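PDB 6BAF: photoreceptor-histidine kinase BphP, which probably senses red and far-red light through a bound bilin chromophore and passes the signal on as a bacteriophytochrome histidine kinase. Local coordinates for residues 31-36 / 46-51. Residues are numbered along the deposited sequence; the frame is centred on the assembly and turned at random.
Sequences THASEN and EQLLGA
Leu49 lays one branch of its side chain against the backbone of strand 31-34. CD2 of Leu49 does the touching: it sits 3.6 Å from the Ala33 N and 3.7 Å from the His32 C, against the peptide bond that joins His32 to Ala33, and also reaches the Thr31 C. CG of Leu49 stands anti to the carbonyl carbon (chi1 -67°), which swings the CD2 methyl in to the strand although the CB does not aim at it. Ala33 points its CB toward segment 46-51 and meets one methyl of each leucine, Leu49 CD2 at 4.0 Å and Leu48 CD1 at 3.9 Å. A methyl suits the place, because Leu49 lies against the backbone beside it and Leu48 CD1 already touches it. No hydrogen bond joins the segments, and the contact is apolar packing.

Both segments belong to the PAS fold, in which strand 30-34 lies between strands 19-23 and 218-222 of an antiparallel sheet, and helix 45-48 ends beside strand 30-34, on the side to which Ala33 points. Thr31 and His32 both face Val22 in a classic beta bulge. Their CB atoms point away from segment 46-51, and Thr31 OG1 and His32 ND1 are hydrogen-bonded at 2.7 Å, in the plane of the ring at its edge; either could be the donor. Beyond the helix, a type II turn from Leu48 to Ala51 is closed by the bond from Ala51 N to Leu48 O (3.0 Å). Gly50 suits the third position of the turn, since at its backbone angles (phi 93°, psi -9°) a CB would be jammed against the carbonyl oxygen of Leu49. Leu48 also touches Phe56, while Leu49 reaches Leu223, a residue that shares a backbone hydrogen bond with Thr31.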
loop_
_atom_site.group_PDB
_atom_site.type_symbol
_atom_site.label_atom_id
_atom_site.label_comp_id
_atom_site.label_asym_id
_atom_site.label_seq_id
_atom_site.Cartn_x
_atom_site.Cartn_y
_atom_site.Cartn_z
ATOM N N THR A 31 22.269 -18.134 17.762
ATOM C CA THR A 31 22.230 -19.477 18.323
ATOM C C THR A 31 21.882 -20.559 17.318
ATOM O O THR A 31 22.049 -21.745 17.632
ATOM C CB THR A 31 21.200 -19.537 19.450
ATOM O OG1 THR A 31 19.911 -19.346 18.873
ATOM C CG2 THR A 31 21.486 -18.428 20.489
ATOM N N HIS A 32 21.305 -20.199 16.166
ATOM C CA HIS A 32 21.011 -21.127 15.081
ATOM C C HIS A 32 21.358 -20.429 13.770
ATOM O O HIS A 32 21.224 -19.208 13.651
ATOM C CB HIS A 32 19.537 -21.585 14.983
ATOM C CG HIS A 32 18.929 -22.123 16.249
ATOM N ND1 HIS A 32 18.921 -21.424 17.440
ATOM C CD2 HIS A 32 18.203 -23.249 16.470
ATOM C CE1 HIS A 32 18.249 -22.113 18.345
ATOM N NE2 HIS A 32 17.798 -23.222 17.780
ATOM N N ALA A 33 21.792 -21.211 12.792
ATOM C CA ALA A 33 22.058 -20.734 11.444
ATOM C C ALA A 33 21.801 -21.875 10.483
ATOM O O ALA A 33 22.166 -23.021 10.756
ATOM C CB ALA A 33 23.489 -20.240 11.276
ATOM N N SER A 34 21.146 -21.577 9.366
ATOM C CA SER A 34 20.932 -22.636 8.399
ATOM C C SER A 34 22.239 -22.894 7.646
ATOM O O SER A 34 23.072 -21.993 7.465
ATOM C CB SER A 34 19.776 -22.261 7.453
ATOM O OG SER A 34 20.080 -21.053 6.814
ATOM N N GLU A 35 22.430 -24.141 7.229
ATOM C CA GLU A 35 23.749 -24.590 6.777
ATOM C C GLU A 35 24.088 -24.161 5.352
ATOM O O GLU A 35 25.200 -24.431 4.906
ATOM C CB GLU A 35 23.826 -26.119 6.859
ATOM C CG GLU A 35 22.795 -26.758 5.949
ATOM C CD GLU A 35 22.817 -28.299 5.977
ATOM O OE1 GLU A 35 23.710 -28.856 6.689
ATOM O OE2 GLU A 35 21.925 -28.930 5.315
ATOM N N ASN A 36 23.151 -23.557 4.610
ATOM C CA ASN A 36 23.402 -22.938 3.313
ATOM C C ASN A 36 24.005 -21.563 3.451
ATOM O O ASN A 36 24.154 -20.847 2.450
ATOM C CB ASN A 36 22.096 -22.823 2.525
ATOM C CG ASN A 36 21.075 -21.881 3.214
ATOM O OD1 ASN A 36 21.025 -21.780 4.460
ATOM N ND2 ASN A 36 20.295 -21.173 2.411
ATOM N N GLU A 46 30.141 -22.500 11.390
ATOM C CA GLU A 46 31.104 -22.392 12.484
ATOM C C GLU A 46 31.472 -20.943 12.747
ATOM O O GLU A 46 31.656 -20.542 13.904
ATOM C CB GLU A 46 32.369 -23.214 12.190
ATOM C CG GLU A 46 32.223 -24.732 12.402
ATOM C CD GLU A 46 31.534 -25.470 11.228
ATOM O OE1 GLU A 46 31.369 -26.719 11.328
ATOM O OE2 GLU A 46 31.161 -24.811 10.211
ATOM N N GLN A 47 31.595 -20.140 11.688
ATOM C CA GLN A 47 31.885 -18.723 11.894
ATOM C C GLN A 47 30.696 -17.999 12.506
ATOM O O GLN A 47 30.871 -16.986 13.195
ATOM C CB GLN A 47 32.235 -18.043 10.572
ATOM C CG GLN A 47 33.562 -18.441 9.945
ATOM C CD GLN A 47 33.761 -17.754 8.596
ATOM O OE1 GLN A 47 32.836 -17.680 7.766
ATOM N NE2 GLN A 47 34.955 -17.219 8.386
ATOM N N LEU A 48 29.483 -18.479 12.236
ATOM C CA LEU A 48 28.272 -17.783 12.648
ATOM C C LEU A 48 27.841 -18.131 14.082
ATOM O O LEU A 48 27.540 -17.233 14.873
ATOM C CB LEU A 48 27.151 -18.105 11.651
ATOM C CG LEU A 48 27.266 -17.529 10.230
ATOM C CD1 LEU A 48 26.143 -18.092 9.369
ATOM C CD2 LEU A 48 27.191 -16.037 10.278
ATOM N N LEU A 49 27.791 -19.414 14.430
ATOM C CA LEU A 49 27.152 -19.801 15.686
ATOM C C LEU A 49 27.918 -19.241 16.879
ATOM O O LEU A 49 29.121 -19.486 17.036
ATOM C CB LEU A 49 27.049 -21.311 15.779
ATOM C CG LEU A 49 26.110 -21.917 14.757
ATOM C CD1 LEU A 49 26.134 -23.427 14.836
ATOM C CD2 LEU A 49 24.703 -21.365 14.971
ATOM N N GLY A 50 27.217 -18.466 17.698
ATOM C CA GLY A 50 27.754 -17.882 18.898
ATOM C C GLY A 50 28.316 -16.497 18.714
ATOM O O GLY A 50 28.636 -15.837 19.718
ATOM N N ALA A 51 28.441 -16.033 17.473
ATOM C CA ALA A 51 28.902 -14.681 17.183
ATOM C C ALA A 51 27.733 -13.700 17.310
ATOM O O ALA A 51 26.582 -14.068 17.036
ATOM C CB ALA A 51 29.481 -14.616 15.764
#